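Local atomic coordinates of cysteine desulfurase (Thermococcus onnurineus, PDB entry 5B89), a protein that probably catalyses the pyridoxal-phosphate-dependent removal of sulfur from L-cysteine, passing it to a sulfur carrier and leaving L-alanine. Residues F97-F102 / E252-F257; N111-G116 / G245-R250; K170-A175 / E194-I199; G265-V270 / Y275-P280. All blocks are in the same frame, centred on the assembly; numbering follows the deposited sequence.

Contact 1 of 4, residues F97-F102 / E252-F257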
loop_
_atom_site.group_PDB
_atom_site.type_symbol
_atom_site.label_atom_id
_atom_site.label_comp_id
_atom_site.label_asym_id
_atom_site.label_seq_id
_atom_site.Cartn_x
_atom_site.Cartn_y
_atom_site.Cartn_z
ATOM N N PHE B 97 -3.300 -8.599 -18.755
ATOM C CA PHE B 97 -3.715 -8.781 -17.321
ATOM C C PHE B 97 -2.585 -9.196 -16.467
ATOM O O PHE B 97 -2.371 -8.588 -15.370
ATOM C CB PHE B 97 -4.779 -9.900 -17.345
ATOM C CG PHE B 97 -5.365 -10.219 -15.967
ATOM C CD1 PHE B 97 -6.445 -9.504 -15.500
ATOM C CD2 PHE B 97 -4.861 -11.242 -15.207
ATOM C CE1 PHE B 97 -6.991 -9.856 -14.252
ATOM C CE2 PHE B 97 -5.395 -11.538 -13.940
ATOM C CZ PHE B 97 -6.464 -10.846 -13.534
ATOM N N GLU B 98 -1.824 -10.222 -16.799
ATOM C CA GLU B 98 -0.838 -10.761 -15.937
ATOM C C GLU B 98 0.442 -9.930 -15.690
ATOM O O GLU B 98 1.241 -10.270 -14.867
ATOM C CB GLU B 98 -0.416 -12.159 -16.389
ATOM C CG GLU B 98 0.130 -12.259 -17.757
ATOM C CD GLU B 98 -0.978 -12.618 -18.747
ATOM O OE1 GLU B 98 -2.161 -12.161 -18.751
ATOM O OE2 GLU B 98 -0.461 -13.348 -19.709
ATOM N N GLU B 99 0.526 -8.880 -16.503
ATOM C CA GLU B 99 1.691 -7.999 -16.411
ATOM C C GLU B 99 1.463 -6.832 -15.412
ATOM O O GLU B 99 2.392 -6.012 -15.260
ATOM C CB GLU B 99 2.018 -7.392 -17.769
ATOM C CG GLU B 99 2.491 -8.448 -18.791
ATOM C CD GLU B 99 2.586 -7.964 -20.249
ATOM O OE1 GLU B 99 3.670 -8.351 -20.909
ATOM O OE2 GLU B 99 1.721 -7.192 -20.705
ATOM N N ILE B 100 0.270 -6.763 -14.829
ATOM C CA ILE B 100 -0.075 -5.676 -13.869
ATOM C C ILE B 100 0.052 -6.118 -12.437
ATOM O O ILE B 100 -0.603 -7.123 -12.075
ATOM C CB ILE B 100 -1.446 -5.116 -14.130
ATOM C CG1 ILE B 100 -1.627 -4.554 -15.572
ATOM C CG2 ILE B 100 -1.882 -4.129 -13.072
ATOM C CD1 ILE B 100 -0.652 -3.448 -15.827
ATOM N N VAL B 101 0.902 -5.436 -11.660
ATOM C CA VAL B 101 1.058 -5.706 -10.211
ATOM C C VAL B 101 0.588 -4.449 -9.478
ATOM O O VAL B 101 0.982 -3.324 -9.796
ATOM C CB VAL B 101 2.496 -6.000 -9.884
ATOM C CG1 VAL B 101 2.841 -6.150 -8.384
ATOM C CG2 VAL B 101 3.005 -7.283 -10.619
ATOM N N PHE B 102 -0.214 -4.614 -8.426
ATOM C CA PHE B 102 -0.579 -3.508 -7.581
ATOM C C PHE B 102 0.400 -3.349 -6.444
ATOM O O PHE B 102 0.815 -4.281 -5.760
ATOM C CB PHE B 102 -2.006 -3.676 -7.057
ATOM C CG PHE B 102 -3.061 -3.549 -8.113
ATOM C CD1 PHE B 102 -3.217 -2.330 -8.751
ATOM C CD2 PHE B 102 -3.929 -4.583 -8.462
ATOM C CE1 PHE B 102 -4.174 -2.159 -9.735
ATOM C CE2 PHE B 102 -4.910 -4.380 -9.419
ATOM C CZ PHE B 102 -5.085 -3.184 -10.019
ATOM N N GLU B 252 8.208 -10.964 -20.806
ATOM C CA GLU B 252 9.497 -11.468 -20.981
ATOM C C GLU B 252 10.416 -11.474 -19.792
ATOM O O GLU B 252 11.425 -12.214 -19.727
ATOM C CB GLU B 252 10.142 -10.840 -22.190
ATOM C CG GLU B 252 11.174 -9.816 -21.952
ATOM C CD GLU B 252 12.123 -9.688 -23.164
ATOM O OE1 GLU B 252 13.385 -9.645 -22.995
ATOM O OE2 GLU B 252 11.595 -9.620 -24.305
ATOM N N PHE B 253 10.138 -10.680 -18.708
ATOM C CA PHE B 253 10.860 -10.691 -17.493
ATOM C C PHE B 253 10.318 -11.525 -16.376
ATOM O O PHE B 253 10.924 -11.555 -15.313
ATOM C CB PHE B 253 10.994 -9.196 -16.996
ATOM C CG PHE B 253 11.808 -8.393 -17.960
ATOM C CD1 PHE B 253 13.209 -8.332 -17.850
ATOM C CD2 PHE B 253 11.179 -7.798 -19.026
ATOM C CE1 PHE B 253 13.939 -7.615 -18.819
ATOM C CE2 PHE B 253 11.933 -7.135 -19.965
ATOM C CZ PHE B 253 13.270 -7.057 -19.844
ATOM N N PHE B 254 9.259 -12.306 -16.633
ATOM C CA PHE B 254 8.735 -13.161 -15.519
ATOM C C PHE B 254 9.786 -14.169 -15.038
ATOM O O PHE B 254 9.733 -14.522 -13.888
ATOM C CB PHE B 254 7.486 -13.845 -15.969
ATOM C CG PHE B 254 6.298 -12.972 -16.226
ATOM C CD1 PHE B 254 6.200 -11.601 -15.810
ATOM C CD2 PHE B 254 5.148 -13.454 -16.844
ATOM C CE1 PHE B 254 5.018 -10.921 -15.986
ATOM C CE2 PHE B 254 4.002 -12.738 -17.041
ATOM C CZ PHE B 254 3.946 -11.421 -16.576
ATOM N N ASP B 255 10.716 -14.636 -15.888
ATOM C CA ASP B 255 11.755 -15.652 -15.452
ATOM C C ASP B 255 13.024 -14.996 -14.920
ATOM O O ASP B 255 13.986 -15.666 -14.652
ATOM C CB ASP B 255 12.156 -16.563 -16.671
ATOM C CG ASP B 255 11.064 -17.559 -17.060
ATOM O OD1 ASP B 255 10.189 -17.849 -16.218
ATOM O OD2 ASP B 255 11.063 -18.027 -18.229
ATOM N N THR B 256 13.080 -13.676 -14.832
ATOM C CA THR B 256 14.291 -12.912 -14.510
ATOM C C THR B 256 13.990 -12.147 -13.165
ATOM O O THR B 256 14.758 -12.098 -12.270
ATOM C CB THR B 256 14.604 -11.836 -15.603
ATOM O OG1 THR B 256 14.870 -12.495 -16.832
ATOM C CG2 THR B 256 15.828 -10.930 -15.221
ATOM N N PHE B 257 12.780 -11.597 -13.068
ATOM C CA PHE B 257 12.488 -10.655 -11.989
ATOM C C PHE B 257 12.225 -11.368 -10.697
ATOM O O PHE B 257 11.226 -12.109 -10.642
ATOM C CB PHE B 257 11.271 -9.853 -12.418
ATOM C CG PHE B 257 10.891 -8.724 -11.453
ATOM C CD1 PHE B 257 11.680 -7.594 -11.350
ATOM C CD2 PHE B 257 9.772 -8.792 -10.711
ATOM C CE1 PHE B 257 11.351 -6.606 -10.466
ATOM C CE2 PHE B 257 9.422 -7.763 -9.827
ATOM C CZ PHE B 257 10.253 -6.706 -9.706
#
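The backbones of 97-102 and 252-257 keep well apart: even their closest CA atoms, those of Glu99 and Phe254, are 8.8 Å from each other, and no hydrogen bond joins the segments. The benzyl group of Phe254 spans that distance. Its CG is anti to the carbonyl carbon (chi1 -67°), which aims the ring at the 3-10 turn 97-99, where Phe254 CZ comes 3.4 Å from Glu98 O. The aliphatic part of Glu98 meets the rim of the ring in its plane, with Glu98 CG 4.0 Å from Phe254 CE2, while CG of Glu99 approaches Phe254 CZ obliquely at 4.0 Å. Glutamate suits both places because its methylenes serve as apolar surface and its carboxylate can turn elsewhere; that of Glu99 is held by the backbone N-H groups of Lys96 and Glu251. The turn leads into 100-103, an outermost strand of the seven-stranded mixed sheet in the large domain of this fold-type-I enzyme; the neighbouring strand, 245-249, runs into the loop carrying Phe254. Were Phe254 replaced by an alanine, a gap would probably open beside the turn, and the Glu98 and Glu99 methylenes would be left without their aromatic partner. Ile249 and Pro280 also pack on the Phe254 ring.

Contact 2 of 4, residues N111-G116 / G245-R250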
loop_
_atom_site.group_PDB
_atom_site.type_symbol
_atom_site.label_atom_id
_atom_site.label_comp_id
_atom_site.label_asym_id
_atom_site.label_seq_id
_atom_site.Cartn_x
_atom_site.Cartn_y
_atom_site.Cartn_z
ATOM N N ASN B 111 11.118 1.055 -6.526
ATOM C CA ASN B 111 11.995 0.321 -5.591
ATOM C C ASN B 111 11.907 -1.167 -5.897
ATOM O O ASN B 111 12.916 -1.857 -5.843
ATOM C CB ASN B 111 11.596 0.548 -4.137
ATOM C CG ASN B 111 12.255 1.792 -3.567
ATOM O OD1 ASN B 111 13.343 1.745 -2.945
ATOM N ND2 ASN B 111 11.602 2.944 -3.720
ATOM N N LEU B 112 10.699 -1.703 -6.161
ATOM C CA LEU B 112 10.561 -3.139 -6.486
ATOM C C LEU B 112 11.334 -3.491 -7.730
ATOM O O LEU B 112 11.895 -4.607 -7.785
ATOM C CB LEU B 112 9.101 -3.548 -6.606
ATOM C CG LEU B 112 8.280 -3.464 -5.331
ATOM C CD1 LEU B 112 6.866 -3.865 -5.742
ATOM C CD2 LEU B 112 8.861 -4.304 -4.225
ATOM N N VAL B 113 11.351 -2.637 -8.717
ATOM C CA VAL B 113 12.151 -2.913 -9.919
ATOM C C VAL B 113 13.610 -3.059 -9.539
ATOM O O VAL B 113 14.249 -4.052 -9.999
ATOM C CB VAL B 113 11.956 -1.873 -11.036
ATOM C CG1 VAL B 113 12.864 -2.130 -12.280
ATOM C CG2 VAL B 113 10.510 -1.768 -11.453
ATOM N N ALA B 114 14.130 -2.088 -8.823
ATOM C CA ALA B 114 15.573 -2.128 -8.489
ATOM C C ALA B 114 15.823 -3.360 -7.598
ATOM O O ALA B 114 16.898 -4.073 -7.843
ATOM C CB ALA B 114 15.976 -0.853 -7.752
ATOM N N LEU B 115 14.982 -3.702 -6.618
ATOM C CA LEU B 115 15.260 -4.822 -5.748
ATOM C C LEU B 115 15.118 -6.071 -6.562
ATOM O O LEU B 115 16.002 -6.955 -6.374
ATOM C CB LEU B 115 14.239 -4.833 -4.624
ATOM C CG LEU B 115 14.445 -3.698 -3.574
ATOM C CD1 LEU B 115 13.237 -3.616 -2.632
ATOM C CD2 LEU B 115 15.700 -3.903 -2.734
ATOM N N GLY B 116 14.145 -6.206 -7.434
ATOM C CA GLY B 116 13.932 -7.418 -8.181
ATOM C C GLY B 116 14.881 -7.704 -9.318
ATOM O O GLY B 116 14.941 -8.811 -9.759
ATOM N N GLY B 245 -0.815 1.945 -6.269
ATOM C CA GLY B 245 0.088 2.150 -7.400
ATOM C C GLY B 245 0.058 0.967 -8.307
ATOM O O GLY B 245 -0.433 -0.118 -7.995
ATOM N N VAL B 246 0.730 1.131 -9.456
ATOM C CA VAL B 246 0.843 0.069 -10.465
ATOM C C VAL B 246 2.298 -0.110 -10.846
ATOM O O VAL B 246 3.028 0.857 -10.965
ATOM C CB VAL B 246 -0.033 0.420 -11.687
ATOM C CG1 VAL B 246 0.244 -0.568 -12.839
ATOM C CG2 VAL B 246 -1.478 0.464 -11.351
ATOM N N LEU B 247 2.674 -1.374 -10.970
ATOM C CA LEU B 247 3.922 -1.778 -11.581
ATOM C C LEU B 247 3.584 -2.709 -12.737
ATOM O O LEU B 247 3.026 -3.808 -12.556
ATOM C CB LEU B 247 4.870 -2.431 -10.629
ATOM C CG LEU B 247 6.201 -3.008 -11.260
ATOM C CD1 LEU B 247 6.934 -1.913 -11.893
ATOM C CD2 LEU B 247 6.969 -3.760 -10.209
ATOM N N TYR B 248 3.937 -2.267 -13.965
ATOM C CA TYR B 248 3.905 -3.140 -15.125
ATOM C C TYR B 248 5.204 -3.805 -15.301
ATOM O O TYR B 248 6.261 -3.180 -15.230
ATOM C CB TYR B 248 3.639 -2.271 -16.378
ATOM C CG TYR B 248 3.961 -2.891 -17.742
ATOM C CD1 TYR B 248 3.120 -3.834 -18.297
ATOM C CD2 TYR B 248 5.111 -2.584 -18.358
ATOM C CE1 TYR B 248 3.375 -4.341 -19.519
ATOM C CE2 TYR B 248 5.397 -3.111 -19.571
ATOM C CZ TYR B 248 4.531 -4.003 -20.118
ATOM O OH TYR B 248 4.749 -4.614 -21.408
ATOM N N ILE B 249 5.111 -5.129 -15.466
ATOM C CA ILE B 249 6.256 -6.027 -15.742
ATOM C C ILE B 249 6.005 -6.756 -17.006
ATOM O O ILE B 249 5.096 -7.588 -17.126
ATOM C CB ILE B 249 6.447 -7.043 -14.632
ATOM C CG1 ILE B 249 6.608 -6.386 -13.243
ATOM C CG2 ILE B 249 7.586 -7.989 -14.958
ATOM C CD1 ILE B 249 6.572 -7.345 -12.092
ATOM N N ARG B 250 6.761 -6.412 -18.070
ATOM C CA ARG B 250 6.552 -7.158 -19.328
ATOM C C ARG B 250 6.924 -8.655 -19.174
ATOM O O ARG B 250 7.842 -9.022 -18.487
ATOM C CB ARG B 250 7.490 -6.473 -20.358
ATOM C CG ARG B 250 7.299 -6.998 -21.782
ATOM C CD ARG B 250 7.740 -6.095 -22.901
ATOM N NE ARG B 250 9.106 -6.188 -22.880
ATOM C CZ ARG B 250 9.842 -6.995 -23.684
ATOM N NH1 ARG B 250 9.261 -7.925 -24.472
ATOM N NH2 ARG B 250 11.192 -6.898 -23.645
#
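Leu247 reaches from its strand toward the helix and divides its two methyls between neighbouring residues there. Leu247 CD1 meets Val113 CG2 at 3.6 Å, and Leu247 CD2 lies 4.2 Å from Leu112 CB, a looser touch. With CG anti to the backbone N (chi1 175°), the leucine extends away from the strand, which carries the two methyls to adjacent residues of the helix. The matching branch of Val113 is the methyl beside the backbone N, and the two side chains meet at a slant. Nothing polar takes part, so branched aliphatic residues suit this buried layer: the valine is compact enough for the helix to lie near the sheet, 8.5 Å from CA of Val113 to CA of Leu247. In the next shell, Leu112 also packs on Thr103 and Pro260, and Val113 on Phe229 and Trp141. The backbone of Leu247 is fixed by pairing with Val101, while the helical bond from Gly116 N to Leu112 O, 2.8 Å long, belongs to the frame that presents Leu112. Asn111 ties this helix to Ile262 O of the second subunit. Helix 106-117 thus lies over one face of the mixed sheet, above strand 245-249, which runs antiparallel between 100-103 and 229-233, with helix 139-148 packed alongside.

Contact 3 of 4, residues K170-A175 / E194-I199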
loop_
_atom_site.group_PDB
_atom_site.type_symbol
_atom_site.label_atom_id
_atom_site.label_comp_id
_atom_site.label_asym_id
_atom_site.label_seq_id
_atom_site.Cartn_x
_atom_site.Cartn_y
_atom_site.Cartn_z
ATOM N N LYS B 170 24.511 7.905 -27.144
ATOM C CA LYS B 170 25.819 7.549 -26.705
ATOM C C LYS B 170 25.828 6.895 -25.366
ATOM O O LYS B 170 26.479 5.931 -25.188
ATOM C CB LYS B 170 26.738 8.757 -26.656
ATOM C CG LYS B 170 27.039 9.283 -28.008
ATOM C CD LYS B 170 27.673 10.660 -28.028
ATOM C CE LYS B 170 27.955 11.021 -29.485
ATOM N NZ LYS B 170 28.211 12.444 -29.813
ATOM N N LYS B 171 25.097 7.446 -24.419
ATOM C CA LYS B 171 25.068 6.890 -23.104
ATOM C C LYS B 171 24.350 5.554 -22.998
ATOM O O LYS B 171 24.749 4.741 -22.240
ATOM C CB LYS B 171 24.415 7.866 -22.145
ATOM C CG LYS B 171 25.190 9.168 -21.959
ATOM C CD LYS B 171 25.487 9.368 -20.517
ATOM C CE LYS B 171 26.557 10.415 -20.299
ATOM N NZ LYS B 171 26.081 11.776 -20.625
ATOM N N ILE B 172 23.304 5.385 -23.781
ATOM C CA ILE B 172 22.438 4.175 -23.661
ATOM C C ILE B 172 23.157 2.959 -24.321
ATOM O O ILE B 172 22.946 1.828 -23.902
ATOM C CB ILE B 172 21.074 4.397 -24.265
ATOM C CG1 ILE B 172 20.343 5.447 -23.380
ATOM C CG2 ILE B 172 20.277 3.119 -24.353
ATOM C CD1 ILE B 172 19.045 5.919 -24.016
ATOM N N LYS B 173 24.033 3.216 -25.304
ATOM C CA LYS B 173 24.851 2.120 -25.886
ATOM C C LYS B 173 25.684 1.510 -24.769
ATOM O O LYS B 173 26.377 2.181 -24.018
ATOM C CB LYS B 173 25.729 2.677 -27.032
ATOM C CG LYS B 173 26.673 1.596 -27.638
ATOM C CD LYS B 173 27.756 2.248 -28.501
ATOM C CE LYS B 173 28.738 1.219 -29.068
ATOM N NZ LYS B 173 28.054 0.157 -29.861
ATOM N N GLY B 174 25.555 0.186 -24.608
ATOM C CA GLY B 174 26.250 -0.488 -23.526
ATOM C C GLY B 174 25.596 -0.420 -22.152
ATOM O O GLY B 174 26.159 -0.918 -21.211
ATOM N N ALA B 175 24.428 0.267 -22.040
ATOM C CA ALA B 175 23.813 0.304 -20.737
ATOM C C ALA B 175 23.045 -1.015 -20.444
ATOM O O ALA B 175 22.423 -1.530 -21.345
ATOM C CB ALA B 175 22.807 1.459 -20.723
ATOM N N GLU B 194 9.233 7.674 -26.305
ATOM C CA GLU B 194 9.183 6.685 -27.342
ATOM C C GLU B 194 10.543 6.540 -27.995
ATOM O O GLU B 194 10.990 5.476 -28.226
ATOM C CB GLU B 194 8.127 7.039 -28.359
ATOM C CG GLU B 194 6.727 7.110 -27.796
ATOM C CD GLU B 194 5.781 7.655 -28.824
ATOM O OE1 GLU B 194 5.068 8.596 -28.498
ATOM O OE2 GLU B 194 5.830 7.162 -29.967
ATOM N N GLU B 195 11.195 7.655 -28.237
ATOM C CA GLU B 195 12.510 7.620 -28.850
ATOM C C GLU B 195 13.566 7.044 -27.939
ATOM O O GLU B 195 14.362 6.297 -28.381
ATOM C CB GLU B 195 12.918 8.995 -29.333
ATOM C CG GLU B 195 14.199 8.993 -30.152
ATOM C CD GLU B 195 14.150 8.090 -31.403
ATOM O OE1 GLU B 195 13.125 7.974 -32.057
ATOM O OE2 GLU B 195 15.175 7.483 -31.687
ATOM N N LEU B 196 13.526 7.405 -26.666
ATOM C CA LEU B 196 14.460 6.866 -25.704
ATOM C C LEU B 196 14.231 5.323 -25.623
ATOM O O LEU B 196 15.217 4.563 -25.500
ATOM C CB LEU B 196 14.254 7.521 -24.310
ATOM C CG LEU B 196 14.631 9.018 -24.312
ATOM C CD1 LEU B 196 14.100 9.653 -23.051
ATOM C CD2 LEU B 196 16.125 9.119 -24.270
ATOM N N GLY B 197 12.986 4.876 -25.613
ATOM C CA GLY B 197 12.678 3.460 -25.567
ATOM C C GLY B 197 13.164 2.735 -26.797
ATOM O O GLY B 197 13.582 1.589 -26.688
ATOM N N LYS B 198 13.008 3.341 -27.920
ATOM C CA LYS B 198 13.554 2.779 -29.199
ATOM C C LYS B 198 15.031 2.625 -29.073
ATOM O O LYS B 198 15.583 1.533 -29.405
ATOM C CB LYS B 198 13.170 3.582 -30.414
ATOM C CG LYS B 198 13.855 3.107 -31.707
ATOM C CD LYS B 198 13.532 4.037 -32.864
ATOM C CE LYS B 198 14.574 3.900 -34.066
ATOM N NZ LYS B 198 14.673 2.488 -34.471
ATOM N N ILE B 199 15.770 3.595 -28.632
ATOM C CA ILE B 199 17.162 3.496 -28.361
ATOM C C ILE B 199 17.536 2.376 -27.435
ATOM O O ILE B 199 18.433 1.546 -27.701
ATOM C CB ILE B 199 17.812 4.822 -27.910
ATOM C CG1 ILE B 199 17.583 5.945 -28.962
ATOM C CG2 ILE B 199 19.262 4.630 -27.645
ATOM C CD1 ILE B 199 17.838 7.344 -28.456
#
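Ile172, the residue with the most surface buried here, closes round a single methyl of Ile199. CG2 of Ile199 sits 3.8 Å from both CB and CG2 of Ile172 and 3.9 Å from its CD1, a three-point grip on one methyl that a beta-branched residue is well shaped to provide. Ile172 has CG1 beside its backbone N (chi1 -67°) and an extended CD1, an arrangement that lets both branches touch the Ile199 methyl while CD1 runs on to Leu196. The two isoleucine side chains cross at about a right angle, and their CA atoms are 7.1 Å apart, close enough for branched side chains to fill the interval. Leu196 stands one helical turn before Ile199, and Ile172 CD1 lies 4.3 Å from Leu196 CD2. Leu196 adds a second, looser apolar touch, and it packs also on Leu163, Leu165 and Ala168. No hydrogen bond crosses between the segments.

Ile172 is the last helical residue and also the first of a type II beta turn ending at Ala175, closed by the bond from Ala175 N to Ile172 O at 2.8 Å. Gly174 suits the third position of that turn, where its phi of 81° would jam a side chain against the preceding carbonyl. Lys126 donates to the carbonyls of Lys171 and Lys173, tying the helix end to strand 126-129. Helix 165-172 leads into strand 177-181, and helix 193-203 forms the beta-alpha-beta crossover from that strand to its parallel neighbour 206-210; the contact packs these two helices together on the same face of the sheet.

Contact 4 of 4, residues G265-V270 / Y275-P280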
loop_
_atom_site.group_PDB
_atom_site.type_symbol
_atom_site.label_atom_id
_atom_site.label_comp_id
_atom_site.label_asym_id
_atom_site.label_seq_id
_atom_site.Cartn_x
_atom_site.Cartn_y
_atom_site.Cartn_z
ATOM N N GLY B 265 -0.477 -15.471 -0.546
ATOM C CA GLY B 265 -0.976 -15.249 -1.903
ATOM C C GLY B 265 0.086 -15.399 -2.988
ATOM O O GLY B 265 -0.325 -15.354 -4.172
ATOM N N THR B 266 1.336 -15.627 -2.667
ATOM C CA THR B 266 2.384 -15.699 -3.629
ATOM C C THR B 266 2.805 -17.137 -3.993
ATOM O O THR B 266 3.716 -17.300 -4.749
ATOM C CB THR B 266 3.617 -14.865 -3.307
ATOM O OG1 THR B 266 4.375 -15.482 -2.241
ATOM C CG2 THR B 266 3.230 -13.465 -2.980
ATOM N N ILE B 267 2.219 -18.090 -3.317
ATOM C CA ILE B 267 2.782 -19.474 -3.331
ATOM C C ILE B 267 1.932 -20.494 -4.060
ATOM O O ILE B 267 0.745 -20.351 -4.213
ATOM C CB ILE B 267 3.022 -19.966 -1.845
ATOM C CG1 ILE B 267 1.729 -20.168 -1.064
ATOM C CG2 ILE B 267 3.932 -18.978 -1.151
ATOM C CD1 ILE B 267 1.029 -21.516 -1.184
ATOM N N GLU B 268 2.609 -21.531 -4.469
ATOM C CA GLU B 268 1.960 -22.800 -4.921
ATOM C C GLU B 268 2.070 -23.908 -3.831
ATOM O O GLU B 268 1.115 -24.653 -3.704
ATOM C CB GLU B 268 2.771 -23.270 -6.158
ATOM C CG GLU B 268 2.530 -24.707 -6.555
ATOM C CD GLU B 268 2.900 -24.961 -7.988
ATOM O OE1 GLU B 268 2.071 -25.600 -8.675
ATOM O OE2 GLU B 268 3.991 -24.507 -8.427
ATOM N N ASP B 269 3.167 -23.907 -3.094
ATOM C CA ASP B 269 3.342 -24.855 -1.954
ATOM C C ASP B 269 4.346 -24.315 -1.004
ATOM O O ASP B 269 5.268 -23.542 -1.363
ATOM C CB ASP B 269 3.788 -26.226 -2.476
ATOM C CG ASP B 269 3.573 -27.353 -1.491
ATOM O OD1 ASP B 269 2.793 -27.216 -0.517
ATOM O OD2 ASP B 269 4.173 -28.426 -1.813
ATOM N N VAL B 270 4.194 -24.735 0.287
ATOM C CA VAL B 270 5.046 -24.330 1.376
ATOM C C VAL B 270 5.177 -25.515 2.378
ATOM O O VAL B 270 4.173 -26.207 2.655
ATOM C CB VAL B 270 4.503 -23.073 2.150
ATOM C CG1 VAL B 270 5.433 -22.714 3.314
ATOM C CG2 VAL B 270 4.236 -21.902 1.212
ATOM N N TYR B 275 9.716 -23.236 -0.017
ATOM C CA TYR B 275 8.493 -22.831 -0.733
ATOM C C TYR B 275 8.680 -22.842 -2.224
ATOM O O TYR B 275 9.780 -22.785 -2.725
ATOM C CB TYR B 275 8.080 -21.371 -0.272
ATOM C CG TYR B 275 9.201 -20.332 -0.568
ATOM C CD1 TYR B 275 10.246 -20.024 0.350
ATOM C CD2 TYR B 275 9.165 -19.555 -1.771
ATOM C CE1 TYR B 275 11.219 -19.076 0.028
ATOM C CE2 TYR B 275 10.138 -18.630 -2.062
ATOM C CZ TYR B 275 11.113 -18.367 -1.166
ATOM O OH TYR B 275 12.082 -17.465 -1.476
ATOM N N LYS B 276 7.570 -22.889 -2.925
ATOM C CA LYS B 276 7.477 -22.698 -4.418
ATOM C C LYS B 276 6.467 -21.557 -4.646
ATOM O O LYS B 276 5.353 -21.548 -4.108
ATOM C CB LYS B 276 6.982 -23.958 -5.092
ATOM C CG LYS B 276 7.920 -25.144 -4.927
ATOM C CD LYS B 276 7.193 -26.287 -5.593
ATOM C CE LYS B 276 8.158 -27.475 -5.691
ATOM N NZ LYS B 276 8.491 -27.941 -4.343
ATOM N N LEU B 277 6.858 -20.638 -5.541
ATOM C CA LEU B 277 5.942 -19.492 -5.843
ATOM C C LEU B 277 4.973 -19.785 -6.946
ATOM O O LEU B 277 5.285 -20.689 -7.768
ATOM C CB LEU B 277 6.779 -18.306 -6.176
ATOM C CG LEU B 277 7.661 -17.828 -5.006
ATOM C CD1 LEU B 277 8.480 -16.645 -5.426
ATOM C CD2 LEU B 277 6.873 -17.505 -3.720
ATOM N N THR B 278 3.823 -19.137 -6.944
ATOM C CA THR B 278 2.832 -19.186 -8.009
ATOM C C THR B 278 3.197 -18.290 -9.215
ATOM O O THR B 278 4.320 -17.770 -9.269
ATOM C CB THR B 278 1.449 -18.838 -7.504
ATOM O OG1 THR B 278 0.487 -19.391 -8.422
ATOM C CG2 THR B 278 1.237 -17.418 -7.177
ATOM N N GLU B 279 2.336 -18.311 -10.158
ATOM C CA GLU B 279 2.553 -17.552 -11.411
ATOM C C GLU B 279 2.174 -16.076 -11.242
ATOM O O GLU B 279 1.348 -15.692 -10.387
ATOM C CB GLU B 279 1.751 -18.166 -12.554
ATOM C CG GLU B 279 2.039 -19.660 -12.875
ATOM C CD GLU B 279 3.524 -19.985 -13.072
ATOM O OE1 GLU B 279 4.118 -19.543 -14.085
ATOM O OE2 GLU B 279 4.114 -20.678 -12.188
ATOM N N PRO B 280 2.657 -15.205 -12.134
ATOM C CA PRO B 280 2.174 -13.792 -12.184
ATOM C C PRO B 280 0.732 -13.683 -12.497
ATOM O O PRO B 280 0.160 -14.524 -13.231
ATOM C CB PRO B 280 3.035 -13.224 -13.325
ATOM C CG PRO B 280 4.243 -14.050 -13.339
ATOM C CD PRO B 280 3.728 -15.398 -13.145
HETATM O O HOH W 1 5.352 -28.972 -4.038
#
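Thr266 and Leu277 lie side by side because OG1 of the threonine sits between its backbone N and carbonyl carbon (chi1 74°), while CG of the leucine is anti to its carbonyl carbon (chi1 -63°); Leu277 CD2 comes 3.5 Å from Thr266 OG1. The hydroxyl is hydrogen-bonded to Gly263 O, so a threonine can meet its polar need there and still lie against the leucine methyl. CG2 of Thr278 rests 3.5 Å from Thr266 O, the carbonyl that also receives the N-H of Thr278. The two strands form an antiparallel beta hairpin, 267-271 with 274-277, interrupted by a classic beta bulge that sets Glu268 and Asp269 against the single residue Lys276. Lys276 O takes a firm bond from Glu268 N at 2.8 Å and a weak one from Asp269 N at 3.4 Å. Regular pairing resumes with the nearly straight bond from Lys276 N to Asp269 O (2.9 Å, 172° at the hydrogen). Beyond it, CG2 of Val270 packs on CB of Tyr275, whose ring meets CG of Leu277 at its edge. A water bridges the charged ends of Asp269 and Lys276, donating to Asp269 OD2 at 2.6 Å and accepting weakly from Lys276 NZ. Asp269 OD1 forms a salt bridge with Lys382 of the second subunit; the hairpin also packs with Ile267 on Leu139 and Tyr275 on Gln142 of that second subunit. Gly265 lies about 8 Å from a bound pyridoxal phosphate.

Contacts 1 and 2 share one edge of the seven-stranded sheet, their centres about 9 Å apart, and are joined by backbone pairing of strands 100-103 and 245-249. Contact 4 follows later in the chain, its centre about 14 Å from that of contact 1, and touches it where Pro280 meets Phe254 and Glu98. Contact 3 stands apart, about 20 Å or more from the other centres, among crossover helices of the same sheet. Along the chain, contact 2 falls within the span bridged by contact 1, and contact 3 within that of contact 2. Contacts 2 and 4 both touch the second subunit, so this side of the sheet and the hairpin lie at the dimer interface.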